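Nidogen-1 (Mus musculus, PDB 1GL4) associates tightly with laminin in basement membranes and also binds collagen IV and, through the G2 beta-barrel domain of this fragment, perlecan. Local coordinates at residues Arg51-Val56 and Asp75-Val80; Thr89-Ile94 and Leu267-Ser272; Leu151-Ser156 and Leu164-Glu169; Val80-Gly85 and Trp114-Glu119. All blocks are in the same frame, centred on the assembly; numbering follows the deposited sequence.

How the contacts relate
From the N terminus, strand 49-62 runs out and strand 69-81 returns, and contact 1 closes this hairpin. Contact 4 shares Val80 with contact 1 and joins segment 80-85, the strand end and the turn after it, to the C-terminal end of helix 107-115. Contact 2 closes the longest loop: strand 86-92, next after the turn, pairs with strand 266-276 near the C terminus. Contacts 2 and 4 cross along the chain. Contact 3, a hairpin of its own, nests inside the loop of contact 2; its strand 164-171 lies against strand 49-62 of contact 1. Together they tie the wall of the G2 barrel to the helix packed against its inner side chains.

Contact 1: residues Arg51-Val56 and Asp75-Val80; sequences RVNGKV and DLHSYV
Asn53 and His77 face each other across a non-hydrogen-bonded antiparallel pair and join through their side chains. His77 ND1 donates to Asn53 OD1 at 2.7 Å, nearly straight at 163°, with the oxygen at the ring edge and close to its plane. His77 CG, anti to the backbone N (chi1 -178°), sets the ring alongside the Asn53 amide, the planes 31° apart. Arg51 CD reaches the same ring near its plane, 3.9 Å from His77 CE1, while Arg51 CG touches Tyr79 CD1. At the other end Lys55 NZ forms a salt bridge with Asp75 OD1 at 2.8 Å; Asn73 OD1 is a second partner. Backbone bonds at Val52-Ser78 and Gly54-Leu76 set this register, and on the opposite face Val56 CG2 packs on Leu76 CB at 3.8 Å. Behind Asn53, its backbone bonds Leu164 and Ile166 of the next strand, and its side chain touches His163, a zinc ligand. An alanine in place of His77 would probably leave Asn53 OD1 without its imidazole donor and cost the bond that NE2 makes to a polar side chain of the other protein chain. The ND1 bond probably fixes the ring's rotation, consistent with the part His77 plays in perlecan binding.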
loop_
_atom_site.group_PDB
_atom_site.type_symbol
_atom_site.label_atom_id
_atom_site.label_comp_id
_atom_site.label_asym_id
_atom_site.label_seq_id
_atom_site.Cartn_x
_atom_site.Cartn_y
_atom_site.Cartn_z
ATOM N N ARG A 51 -2.379 9.018 -5.045
ATOM C CA ARG A 51 -3.498 8.442 -4.313
ATOM C C ARG A 51 -4.209 7.377 -5.140
ATOM O O ARG A 51 -4.300 7.491 -6.361
ATOM C CB ARG A 51 -4.484 9.544 -3.920
ATOM C CG ARG A 51 -3.904 10.553 -2.941
ATOM C CD ARG A 51 -4.904 11.645 -2.576
ATOM N NE ARG A 51 -5.222 12.507 -3.710
ATOM C CZ ARG A 51 -5.993 13.587 -3.636
ATOM N NH1 ARG A 51 -6.532 13.947 -2.477
ATOM N NH2 ARG A 51 -6.228 14.307 -4.723
ATOM N N VAL A 52 -4.693 6.336 -4.463
ATOM C CA VAL A 52 -5.411 5.241 -5.109
ATOM C C VAL A 52 -6.790 5.141 -4.450
ATOM O O VAL A 52 -6.893 5.108 -3.224
ATOM C CB VAL A 52 -4.674 3.893 -4.923
ATOM C CG1 VAL A 52 -5.200 2.871 -5.921
ATOM C CG2 VAL A 52 -3.172 4.082 -5.094
ATOM N N ASN A 53 -7.845 5.096 -5.263
ATOM C CA ASN A 53 -9.210 5.018 -4.746
ATOM C C ASN A 53 -10.040 3.937 -5.428
ATOM O O ASN A 53 -9.853 3.645 -6.612
ATOM C CB ASN A 53 -9.923 6.362 -4.922
ATOM C CG ASN A 53 -9.372 7.440 -4.014
ATOM O OD1 ASN A 53 -9.463 7.342 -2.791
ATOM N ND2 ASN A 53 -8.796 8.475 -4.607
ATOM N N GLY A 54 -10.973 3.359 -4.679
ATOM C CA GLY A 54 -11.827 2.329 -5.235
ATOM C C GLY A 54 -12.835 1.802 -4.231
ATOM O O GLY A 54 -12.880 2.246 -3.084
ATOM N N LYS A 55 -13.645 0.847 -4.668
ATOM C CA LYS A 55 -14.665 0.249 -3.818
ATOM C C LYS A 55 -14.291 -1.177 -3.428
ATOM O O LYS A 55 -13.510 -1.843 -4.116
ATOM C CB LYS A 55 -16.012 0.236 -4.544
ATOM C CG LYS A 55 -16.636 1.607 -4.747
ATOM C CD LYS A 55 -17.057 2.231 -3.422
ATOM C CE LYS A 55 -17.826 3.530 -3.654
ATOM N NZ LYS A 55 -18.291 4.147 -2.375
ATOM N N VAL A 56 -14.858 -1.639 -2.317
ATOM C CA VAL A 56 -14.599 -2.982 -1.825
ATOM C C VAL A 56 -15.905 -3.680 -1.466
ATOM O O VAL A 56 -16.747 -3.113 -0.765
ATOM C CB VAL A 56 -13.723 -2.968 -0.551
ATOM C CG1 VAL A 56 -13.467 -4.395 -0.096
ATOM C CG2 VAL A 56 -12.405 -2.233 -0.814
ATOM N N ASP A 75 -15.387 1.872 0.997
ATOM C CA ASP A 75 -14.317 2.650 0.362
ATOM C C ASP A 75 -12.893 2.208 0.700
ATOM O O ASP A 75 -12.615 1.778 1.819
ATOM C CB ASP A 75 -14.421 4.130 0.745
ATOM C CG ASP A 75 -15.689 4.783 0.246
ATOM O OD1 ASP A 75 -15.937 4.757 -0.975
ATOM O OD2 ASP A 75 -16.437 5.333 1.082
ATOM N N LEU A 76 -11.996 2.334 -0.277
ATOM C CA LEU A 76 -10.579 2.029 -0.080
ATOM C C LEU A 76 -9.819 3.268 -0.547
ATOM O O LEU A 76 -10.040 3.752 -1.660
ATOM C CB LEU A 76 -10.136 0.804 -0.898
ATOM C CG LEU A 76 -8.674 0.368 -0.695
ATOM C CD1 LEU A 76 -8.513 -1.091 -1.073
ATOM C CD2 LEU A 76 -7.730 1.243 -1.522
ATOM N N HIS A 77 -8.954 3.797 0.315
ATOM C CA HIS A 77 -8.146 4.970 -0.007
ATOM C C HIS A 77 -6.696 4.660 0.373
ATOM O O HIS A 77 -6.414 4.247 1.500
ATOM C CB HIS A 77 -8.639 6.189 0.779
ATOM C CG HIS A 77 -7.890 7.447 0.474
ATOM N ND1 HIS A 77 -8.089 8.172 -0.682
ATOM C CD2 HIS A 77 -6.914 8.093 1.159
ATOM C CE1 HIS A 77 -7.269 9.208 -0.697
ATOM N NE2 HIS A 77 -6.546 9.183 0.408
ATOM N N SER A 78 -5.774 4.858 -0.562
ATOM C CA SER A 78 -4.371 4.568 -0.295
ATOM C C SER A 78 -3.489 5.756 -0.696
ATOM O O SER A 78 -3.773 6.440 -1.679
ATOM C CB SER A 78 -3.972 3.299 -1.052
ATOM O OG SER A 78 -2.715 2.812 -0.633
ATOM N N TYR A 79 -2.425 5.992 0.069
ATOM C CA TYR A 79 -1.500 7.107 -0.165
ATOM C C TYR A 79 -0.039 6.616 -0.209
ATOM O O TYR A 79 0.372 5.765 0.597
ATOM C CB TYR A 79 -1.663 8.140 0.970
ATOM C CG TYR A 79 -0.970 9.482 0.775
ATOM C CD1 TYR A 79 -1.651 10.562 0.211
ATOM C CD2 TYR A 79 0.357 9.674 1.166
ATOM C CE1 TYR A 79 -1.029 11.805 0.042
ATOM C CE2 TYR A 79 0.994 10.917 1.002
ATOM C CZ TYR A 79 0.290 11.973 0.439
ATOM O OH TYR A 79 0.890 13.203 0.276
ATOM N N VAL A 80 0.734 7.149 -1.158
ATOM C CA VAL A 80 2.150 6.810 -1.309
ATOM C C VAL A 80 2.903 7.969 -1.950
ATOM O O VAL A 80 2.310 8.788 -2.658
ATOM C CB VAL A 80 2.364 5.580 -2.226
ATOM C CG1 VAL A 80 1.743 4.350 -1.622
ATOM C CG2 VAL A 80 1.761 5.851 -3.591
HETATM O O HOH W 1 -11.747 6.146 -1.358
HETATM O O HOH W 2 -14.020 4.914 -2.884
#

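Contact 2: residues Thr89-Ile94 and Leu267-Ser272; sequences TAISTI and LRYALS
Ile91 and Leu267 pair across two antiparallel strands, and so do Thr89 and Tyr269, each by two backbone hydrogen bonds; Leu267 N to Ile91 O is nearly straight at 179°. Between them Ala90 sits opposite Arg268, whose side chain leaves on the other face of the sheet from Ile91 and Tyr269. Arg268 CB lies 3.9 Å from Thr89 O. CG is anti to the carbonyl carbon (chi1 -61°), and the chain then runs extended through CD to NE. At the tip, NH1 passes 3.8 Å from Ala90 CB and donates to water 4 at 2.9 Å, the water lying in plane at the guanidinium edge. That water returns a weak bond to Thr89 O. NH1 also bonds the backbone of the other protein chain, its main polar partner. On the face turned to helix 107-115, Ile91 CD1 meets Tyr269 CE1 at 4.0 Å, and Tyr269 OH bonds Leu102 O; Thr89 OG1 pairs with Ser78 OG. The strand pair separates two chemistries: a largely apolar layer against the helix, its two hydroxyls satisfied within the fold, and a guanidinium directed to the bound partner. Water 4 and Ala90 CB probably help steady this perlecan-binding tip.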
loop_
_atom_site.group_PDB
_atom_site.type_symbol
_atom_site.label_atom_id
_atom_site.label_comp_id
_atom_site.label_asym_id
_atom_site.label_seq_id
_atom_site.Cartn_x
_atom_site.Cartn_y
_atom_site.Cartn_z
ATOM N N THR A 89 -2.778 2.286 3.611
ATOM C CA THR A 89 -4.118 1.997 3.110
ATOM C C THR A 89 -5.199 2.032 4.192
ATOM O O THR A 89 -4.996 1.542 5.306
ATOM C CB THR A 89 -4.157 0.605 2.414
ATOM O OG1 THR A 89 -3.225 0.586 1.324
ATOM C CG2 THR A 89 -5.555 0.306 1.880
ATOM N N ALA A 90 -6.342 2.626 3.852
ATOM C CA ALA A 90 -7.481 2.719 4.767
ATOM C C ALA A 90 -8.719 2.153 4.081
ATOM O O ALA A 90 -9.000 2.470 2.923
ATOM C CB ALA A 90 -7.730 4.166 5.163
ATOM N N ILE A 91 -9.457 1.317 4.800
ATOM C CA ILE A 91 -10.663 0.713 4.262
ATOM C C ILE A 91 -11.760 0.946 5.296
ATOM O O ILE A 91 -11.717 0.388 6.390
ATOM C CB ILE A 91 -10.443 -0.797 4.021
ATOM C CG1 ILE A 91 -9.250 -0.987 3.071
ATOM C CG2 ILE A 91 -11.709 -1.424 3.453
ATOM C CD1 ILE A 91 -8.785 -2.428 2.888
ATOM N N SER A 92 -12.741 1.780 4.970
ATOM C CA SER A 92 -13.765 2.050 5.966
ATOM C C SER A 92 -15.204 1.806 5.627
ATOM O O SER A 92 -15.675 2.080 4.527
ATOM C CB SER A 92 -13.651 3.457 6.522
ATOM O OG SER A 92 -14.607 3.603 7.563
ATOM N N THR A 93 -15.878 1.369 6.682
ATOM C CA THR A 93 -17.256 0.956 6.745
ATOM C C THR A 93 -17.017 -0.536 6.642
ATOM O O THR A 93 -17.445 -1.201 5.704
ATOM C CB THR A 93 -18.135 1.470 5.584
ATOM O OG1 THR A 93 -17.605 1.028 4.327
ATOM C CG2 THR A 93 -18.218 2.998 5.627
ATOM N N ILE A 94 -16.236 -1.026 7.600
ATOM C CA ILE A 94 -15.919 -2.442 7.719
ATOM C C ILE A 94 -16.539 -2.838 9.054
ATOM O O ILE A 94 -16.162 -2.303 10.096
ATOM C CB ILE A 94 -14.391 -2.697 7.764
ATOM C CG1 ILE A 94 -13.785 -2.566 6.360
ATOM C CG2 ILE A 94 -14.116 -4.089 8.319
ATOM C CD1 ILE A 94 -14.230 -3.651 5.382
ATOM N N LEU A 267 -10.332 -0.175 8.793
ATOM C CA LEU A 267 -9.248 -1.145 8.743
ATOM C C LEU A 267 -8.047 -0.435 8.111
ATOM O O LEU A 267 -8.180 0.182 7.053
ATOM C CB LEU A 267 -9.693 -2.333 7.883
ATOM C CG LEU A 267 -8.819 -3.563 7.663
ATOM C CD1 LEU A 267 -8.564 -4.302 8.975
ATOM C CD2 LEU A 267 -9.535 -4.478 6.669
ATOM N N ARG A 268 -6.885 -0.519 8.759
ATOM C CA ARG A 268 -5.673 0.136 8.263
ATOM C C ARG A 268 -4.485 -0.814 8.066
ATOM O O ARG A 268 -4.213 -1.677 8.910
ATOM C CB ARG A 268 -5.266 1.268 9.221
ATOM C CG ARG A 268 -6.315 2.378 9.387
ATOM C CD ARG A 268 -5.872 3.418 10.417
ATOM N NE ARG A 268 -6.806 4.540 10.534
ATOM C CZ ARG A 268 -6.997 5.459 9.588
ATOM N NH1 ARG A 268 -6.319 5.396 8.449
ATOM N NH2 ARG A 268 -7.868 6.444 9.776
ATOM N N TYR A 269 -3.787 -0.649 6.942
ATOM C CA TYR A 269 -2.614 -1.460 6.608
ATOM C C TYR A 269 -1.478 -0.531 6.167
ATOM O O TYR A 269 -1.704 0.390 5.379
ATOM C CB TYR A 269 -2.916 -2.406 5.435
ATOM C CG TYR A 269 -4.012 -3.426 5.649
ATOM C CD1 TYR A 269 -5.004 -3.607 4.685
ATOM C CD2 TYR A 269 -4.014 -4.272 6.762
ATOM C CE1 TYR A 269 -5.967 -4.606 4.810
ATOM C CE2 TYR A 269 -4.978 -5.283 6.896
ATOM C CZ TYR A 269 -5.945 -5.443 5.914
ATOM O OH TYR A 269 -6.881 -6.447 6.005
ATOM N N ALA A 270 -0.265 -0.764 6.663
ATOM C CA ALA A 270 0.876 0.056 6.261
ATOM C C ALA A 270 2.129 -0.806 6.150
ATOM O O ALA A 270 2.366 -1.675 6.988
ATOM C CB ALA A 270 1.105 1.184 7.268
ATOM N N LEU A 271 2.912 -0.585 5.097
ATOM C CA LEU A 271 4.150 -1.327 4.901
ATOM C C LEU A 271 5.172 -0.639 3.987
ATOM O O LEU A 271 4.819 0.181 3.127
ATOM C CB LEU A 271 3.863 -2.753 4.397
ATOM C CG LEU A 271 2.765 -3.132 3.402
ATOM C CD1 LEU A 271 2.858 -4.639 3.117
ATOM C CD2 LEU A 271 1.397 -2.815 3.962
ATOM N N SER A 272 6.441 -0.977 4.196
ATOM C CA SER A 272 7.545 -0.413 3.420
ATOM C C SER A 272 8.068 -1.444 2.422
ATOM O O SER A 272 8.220 -2.618 2.762
ATOM C CB SER A 272 8.648 0.046 4.368
ATOM O OG SER A 272 8.166 1.103 5.187
HETATM O O HOH W 3 -0.843 -0.428 2.142
HETATM O O HOH W 4 -4.251 4.018 6.879
#

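Contact 3: residues Leu151-Ser156 and Leu164-Glu169; sequences LKQQFS and LTISTE
The Phe155 ring has Ile166 over one face: CG1 stands 3.6 Å above the plane, offset toward the rim, 4.0 Å from the ring centroid in a CH-pi contact. Ile166 CD1 follows, 3.5 Å from Phe155 CZ, and the two side chains lie side by side, pointing the same way. The ring also stacks with Phe134 of strand 133-142, and the Phe155 side chain touches Ile111 and Met115 of helix 107-115. Beside this apolar pair, Gln153 CG lies 3.3 Å from Thr168 OG1, the two side chains again alongside one another. An alanine in place of Phe155 would probably leave CG1 and CD1 of Ile166 without their aromatic cover and open a gap between the hairpin and the helix.

The backbones hold the hairpin by paired bonds at Lys152-Glu169 and Gln154-Ser167, both antiparallel hydrogen-bonded pairs. At the loop end of the hairpin a side chain takes over: Ser156 N donates to Thr165 OG1 at 3.0 Å, though bent to 131°. Thr165 OG1 stands between the backbone N and the carbonyl carbon (chi1 54°), and it bonds Gly157 O as well. Leu151, Gln153 and Phe155 pack on helix 107-115, Ile166 packs on Val52 and Leu76 of the neighbouring strands, and Thr168 OG1 also lies on this inner side; Lys152, Ser167 and Glu169 occupy the exposed face. The loop that this pairing closes carries the three zinc ligands Asp159, His161 and His163, with Thr165 about 6 Å (side chain to metal) from the zinc ion.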
loop_
_atom_site.group_PDB
_atom_site.type_symbol
_atom_site.label_atom_id
_atom_site.label_comp_id
_atom_site.label_asym_id
_atom_site.label_seq_id
_atom_site.Cartn_x
_atom_site.Cartn_y
_atom_site.Cartn_z
ATOM N N LEU A 151 -9.449 -13.504 -3.602
ATOM C CA LEU A 151 -9.422 -12.066 -3.844
ATOM C C LEU A 151 -9.242 -11.747 -5.323
ATOM O O LEU A 151 -8.448 -12.393 -6.011
ATOM C CB LEU A 151 -8.277 -11.432 -3.045
ATOM C CG LEU A 151 -7.893 -9.971 -3.318
ATOM C CD1 LEU A 151 -7.131 -9.430 -2.124
ATOM C CD2 LEU A 151 -7.051 -9.855 -4.583
ATOM N N LYS A 152 -9.996 -10.765 -5.812
ATOM C CA LYS A 152 -9.870 -10.328 -7.199
ATOM C C LYS A 152 -9.832 -8.806 -7.206
ATOM O O LYS A 152 -10.717 -8.152 -6.650
ATOM C CB LYS A 152 -11.036 -10.815 -8.062
ATOM C CG LYS A 152 -10.878 -10.429 -9.531
ATOM C CD LYS A 152 -11.873 -11.151 -10.430
ATOM C CE LYS A 152 -11.576 -10.871 -11.899
ATOM N NZ LYS A 152 -12.477 -11.627 -12.821
ATOM N N GLN A 153 -8.791 -8.246 -7.815
ATOM C CA GLN A 153 -8.640 -6.795 -7.885
ATOM C C GLN A 153 -8.328 -6.340 -9.302
ATOM O O GLN A 153 -7.482 -6.925 -9.982
ATOM C CB GLN A 153 -7.533 -6.326 -6.928
ATOM C CG GLN A 153 -7.965 -6.230 -5.456
ATOM C CD GLN A 153 -6.799 -5.984 -4.498
ATOM O OE1 GLN A 153 -6.957 -5.350 -3.450
ATOM N NE2 GLN A 153 -5.634 -6.501 -4.845
ATOM N N GLN A 154 -9.028 -5.303 -9.748
ATOM C CA GLN A 154 -8.824 -4.755 -11.082
ATOM C C GLN A 154 -8.337 -3.317 -10.977
ATOM O O GLN A 154 -8.942 -2.498 -10.278
ATOM C CB GLN A 154 -10.127 -4.800 -11.881
ATOM C CG GLN A 154 -10.020 -4.209 -13.284
ATOM C CD GLN A 154 -9.038 -4.960 -14.173
ATOM O OE1 GLN A 154 -9.064 -6.192 -14.245
ATOM N NE2 GLN A 154 -8.175 -4.218 -14.863
ATOM N N PHE A 155 -7.236 -3.025 -11.665
ATOM C CA PHE A 155 -6.645 -1.691 -11.673
ATOM C C PHE A 155 -6.843 -1.118 -13.075
ATOM O O PHE A 155 -6.479 -1.755 -14.070
ATOM C CB PHE A 155 -5.158 -1.772 -11.330
ATOM C CG PHE A 155 -4.880 -2.349 -9.962
ATOM C CD1 PHE A 155 -5.069 -3.706 -9.710
ATOM C CD2 PHE A 155 -4.432 -1.534 -8.930
ATOM C CE1 PHE A 155 -4.816 -4.244 -8.445
ATOM C CE2 PHE A 155 -4.173 -2.057 -7.659
ATOM C CZ PHE A 155 -4.367 -3.416 -7.419
ATOM N N SER A 156 -7.398 0.086 -13.152
ATOM C CA SER A 156 -7.701 0.699 -14.443
ATOM C C SER A 156 -6.974 1.997 -14.793
ATOM O O SER A 156 -7.540 2.857 -15.471
ATOM C CB SER A 156 -9.214 0.935 -14.536
ATOM O OG SER A 156 -9.928 -0.215 -14.117
ATOM N N LEU A 164 -5.425 7.040 -9.085
ATOM C CA LEU A 164 -5.101 5.710 -9.601
ATOM C C LEU A 164 -6.371 4.954 -9.201
ATOM O O LEU A 164 -7.048 5.358 -8.247
ATOM C CB LEU A 164 -3.879 5.110 -8.897
ATOM C CG LEU A 164 -2.481 5.495 -9.414
ATOM C CD1 LEU A 164 -2.259 4.872 -10.778
ATOM C CD2 LEU A 164 -2.329 7.005 -9.488
ATOM N N THR A 165 -6.705 3.875 -9.903
ATOM C CA THR A 165 -7.934 3.144 -9.598
ATOM C C THR A 165 -7.758 1.688 -9.177
ATOM O O THR A 165 -6.845 0.999 -9.638
ATOM C CB THR A 165 -8.886 3.186 -10.804
ATOM O OG1 THR A 165 -8.200 2.703 -11.967
ATOM C CG2 THR A 165 -9.360 4.615 -11.054
ATOM N N ILE A 166 -8.647 1.224 -8.298
ATOM C CA ILE A 166 -8.597 -0.153 -7.810
ATOM C C ILE A 166 -9.955 -0.636 -7.297
ATOM O O ILE A 166 -10.552 -0.029 -6.409
ATOM C CB ILE A 166 -7.537 -0.309 -6.683
ATOM C CG1 ILE A 166 -7.478 -1.766 -6.205
ATOM C CG2 ILE A 166 -7.871 0.615 -5.510
ATOM C CD1 ILE A 166 -6.486 -2.006 -5.061
ATOM N N SER A 167 -10.438 -1.728 -7.883
ATOM C CA SER A 167 -11.710 -2.342 -7.502
ATOM C C SER A 167 -11.389 -3.665 -6.793
ATOM O O SER A 167 -10.640 -4.485 -7.329
ATOM C CB SER A 167 -12.551 -2.607 -8.753
ATOM O OG SER A 167 -13.755 -3.277 -8.431
ATOM N N THR A 168 -11.955 -3.882 -5.607
ATOM C CA THR A 168 -11.672 -5.101 -4.844
ATOM C C THR A 168 -12.887 -5.979 -4.545
ATOM O O THR A 168 -13.954 -5.486 -4.191
ATOM C CB THR A 168 -10.982 -4.751 -3.500
ATOM O OG1 THR A 168 -9.773 -4.026 -3.764
ATOM C CG2 THR A 168 -10.639 -6.024 -2.708
ATOM N N GLU A 169 -12.704 -7.289 -4.689
ATOM C CA GLU A 169 -13.763 -8.261 -4.422
ATOM C C GLU A 169 -13.171 -9.402 -3.577
ATOM O O GLU A 169 -12.151 -9.982 -3.947
ATOM C CB GLU A 169 -14.307 -8.790 -5.752
ATOM C CG GLU A 169 -15.539 -9.657 -5.637
ATOM C CD GLU A 169 -16.183 -9.934 -6.990
ATOM O OE1 GLU A 169 -17.247 -10.590 -7.011
ATOM O OE2 GLU A 169 -15.628 -9.493 -8.024
#

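Contact 4: residues Val80-Gly85 and Trp114-Glu119; sequences VVMNHG and WMFAVE
The chain turns back after strand 69-81, with His84 N bonded to Val81 O at 2.9 Å, and this turn meets the residues where helix 107-115 ends, Phe116 being the first to leave helical angles. Phe116 has the largest share of the contact. Val80 CG2 lies 4.1 Å from the ring centroid, off-centre, in a CH-pi contact and nearest to CD1; chi1 -64° sets CG1 anti to the carbonyl carbon, which puts CG2 between the backbone N and the carbonyl carbon. Met82 approaches the other ortho carbon obliquely: SD is 3.3 Å from Phe116 CD2, and CE is 3.5 Å from the same carbon, a Met-aromatic contact reached by a chain bent at chi2 and chi3. The ring also meets Phe127.

Further along, Val118 CG2 packs 3.6 Å from Gly85 CA, and Val118 CG1 lies 3.7 Å from Asn83 ND2. A CB at Gly85 would probably clash with Val118 CG2, and at this residue's backbone angles (phi 83°) it would also crowd the carbonyl O of His84. Water 5 takes a hydrogen bond from Asn83 N and gives one to Phe116 O, linking the two backbones. Gly85 N is buried here with no partner in the model. The joint is built from dispersion and sulfur-aromatic contacts, with one water as its polar link, and couples the strand carrying Tyr79 to the helix end.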
loop_
_atom_site.group_PDB
_atom_site.type_symbol
_atom_site.label_atom_id
_atom_site.label_comp_id
_atom_site.label_asym_id
_atom_site.label_seq_id
_atom_site.Cartn_x
_atom_site.Cartn_y
_atom_site.Cartn_z
ATOM N N VAL A 80 0.734 7.149 -1.158
ATOM C CA VAL A 80 2.150 6.810 -1.309
ATOM C C VAL A 80 2.903 7.969 -1.950
ATOM O O VAL A 80 2.310 8.788 -2.658
ATOM C CB VAL A 80 2.364 5.580 -2.226
ATOM C CG1 VAL A 80 1.743 4.350 -1.622
ATOM C CG2 VAL A 80 1.761 5.851 -3.591
ATOM N N VAL A 81 4.206 8.043 -1.698
ATOM C CA VAL A 81 5.043 9.070 -2.301
ATOM C C VAL A 81 6.092 8.337 -3.139
ATOM O O VAL A 81 6.852 7.515 -2.613
ATOM C CB VAL A 81 5.766 9.937 -1.245
ATOM C CG1 VAL A 81 6.670 10.955 -1.949
ATOM C CG2 VAL A 81 4.744 10.670 -0.374
ATOM N N MET A 82 6.141 8.632 -4.435
ATOM C CA MET A 82 7.097 7.966 -5.311
ATOM C C MET A 82 8.511 7.999 -4.739
ATOM O O MET A 82 8.990 9.040 -4.277
ATOM C CB MET A 82 7.098 8.602 -6.710
ATOM C CG MET A 82 5.743 8.617 -7.415
ATOM S SD MET A 82 4.956 6.994 -7.620
ATOM C CE MET A 82 6.329 6.016 -8.361
ATOM N N ASN A 83 9.162 6.840 -4.768
ATOM C CA ASN A 83 10.531 6.667 -4.291
ATOM C C ASN A 83 10.705 6.597 -2.770
ATOM O O ASN A 83 11.833 6.484 -2.285
ATOM C CB ASN A 83 11.441 7.760 -4.870
ATOM C CG ASN A 83 12.860 7.271 -5.116
ATOM O OD1 ASN A 83 13.760 8.062 -5.401
ATOM N ND2 ASN A 83 13.066 5.960 -5.015
ATOM N N HIS A 84 9.613 6.672 -2.012
ATOM C CA HIS A 84 9.720 6.565 -0.556
ATOM C C HIS A 84 9.547 5.103 -0.133
ATOM O O HIS A 84 10.126 4.660 0.858
ATOM C CB HIS A 84 8.671 7.432 0.154
ATOM C CG HIS A 84 9.018 8.892 0.196
ATOM N ND1 HIS A 84 8.533 9.744 1.165
ATOM C CD2 HIS A 84 9.770 9.656 -0.634
ATOM C CE1 HIS A 84 8.969 10.970 0.931
ATOM N NE2 HIS A 84 9.720 10.944 -0.155
ATOM N N GLY A 85 8.726 4.374 -0.883
ATOM C CA GLY A 85 8.502 2.965 -0.605
ATOM C C GLY A 85 7.477 2.576 0.450
ATOM O O GLY A 85 7.317 1.385 0.734
ATOM N N TRP A 114 3.756 -3.105 -3.674
ATOM C CA TRP A 114 4.473 -3.754 -4.770
ATOM C C TRP A 114 4.513 -2.797 -5.963
ATOM O O TRP A 114 5.541 -2.650 -6.624
ATOM C CB TRP A 114 3.760 -5.058 -5.164
ATOM C CG TRP A 114 4.286 -5.693 -6.427
ATOM C CD1 TRP A 114 5.447 -6.395 -6.572
ATOM C CD2 TRP A 114 3.683 -5.639 -7.727
ATOM N NE1 TRP A 114 5.610 -6.783 -7.884
ATOM C CE2 TRP A 114 4.542 -6.332 -8.615
ATOM C CE3 TRP A 114 2.503 -5.071 -8.230
ATOM C CZ2 TRP A 114 4.257 -6.474 -9.977
ATOM C CZ3 TRP A 114 2.217 -5.213 -9.592
ATOM C CH2 TRP A 114 3.091 -5.908 -10.447
ATOM N N MET A 115 3.390 -2.134 -6.220
ATOM C CA MET A 115 3.292 -1.190 -7.329
ATOM C C MET A 115 4.287 -0.033 -7.236
ATOM O O MET A 115 4.852 0.387 -8.250
ATOM C CB MET A 115 1.885 -0.587 -7.405
ATOM C CG MET A 115 0.779 -1.513 -7.882
ATOM S SD MET A 115 -0.829 -0.663 -7.896
ATOM C CE MET A 115 -0.535 0.583 -9.121
ATOM N N PHE A 116 4.493 0.486 -6.025
ATOM C CA PHE A 116 5.383 1.630 -5.839
ATOM C C PHE A 116 6.641 1.421 -4.993
ATOM O O PHE A 116 7.163 2.372 -4.411
ATOM C CB PHE A 116 4.575 2.810 -5.276
ATOM C CG PHE A 116 3.456 3.258 -6.179
ATOM C CD1 PHE A 116 2.128 2.989 -5.862
ATOM C CD2 PHE A 116 3.736 3.927 -7.364
ATOM C CE1 PHE A 116 1.094 3.378 -6.716
ATOM C CE2 PHE A 116 2.712 4.320 -8.224
ATOM C CZ PHE A 116 1.386 4.043 -7.899
ATOM N N ALA A 117 7.142 0.190 -4.945
ATOM C CA ALA A 117 8.343 -0.114 -4.164
ATOM C C ALA A 117 9.544 0.703 -4.647
ATOM O O ALA A 117 9.596 1.105 -5.806
ATOM C CB ALA A 117 8.671 -1.603 -4.269
ATOM N N VAL A 118 10.505 0.945 -3.760
ATOM C CA VAL A 118 11.701 1.697 -4.143
ATOM C C VAL A 118 12.479 0.834 -5.131
ATOM O O VAL A 118 12.816 -0.311 -4.826
ATOM C CB VAL A 118 12.598 2.001 -2.925
ATOM C CG1 VAL A 118 13.885 2.702 -3.382
ATOM C CG2 VAL A 118 11.843 2.879 -1.933
ATOM N N GLU A 119 12.753 1.383 -6.311
ATOM C CA GLU A 119 13.467 0.654 -7.352
ATOM C C GLU A 119 14.983 0.669 -7.130
ATOM O O GLU A 119 15.593 1.725 -6.964
ATOM C CB GLU A 119 13.102 1.240 -8.729
ATOM C CG GLU A 119 11.590 1.173 -9.026
ATOM C CD GLU A 119 11.196 1.720 -10.397
ATOM O OE1 GLU A 119 11.585 2.858 -10.735
ATOM O OE2 GLU A 119 10.477 1.018 -11.137
HETATM O O HOH W 5 8.710 4.322 -5.775
#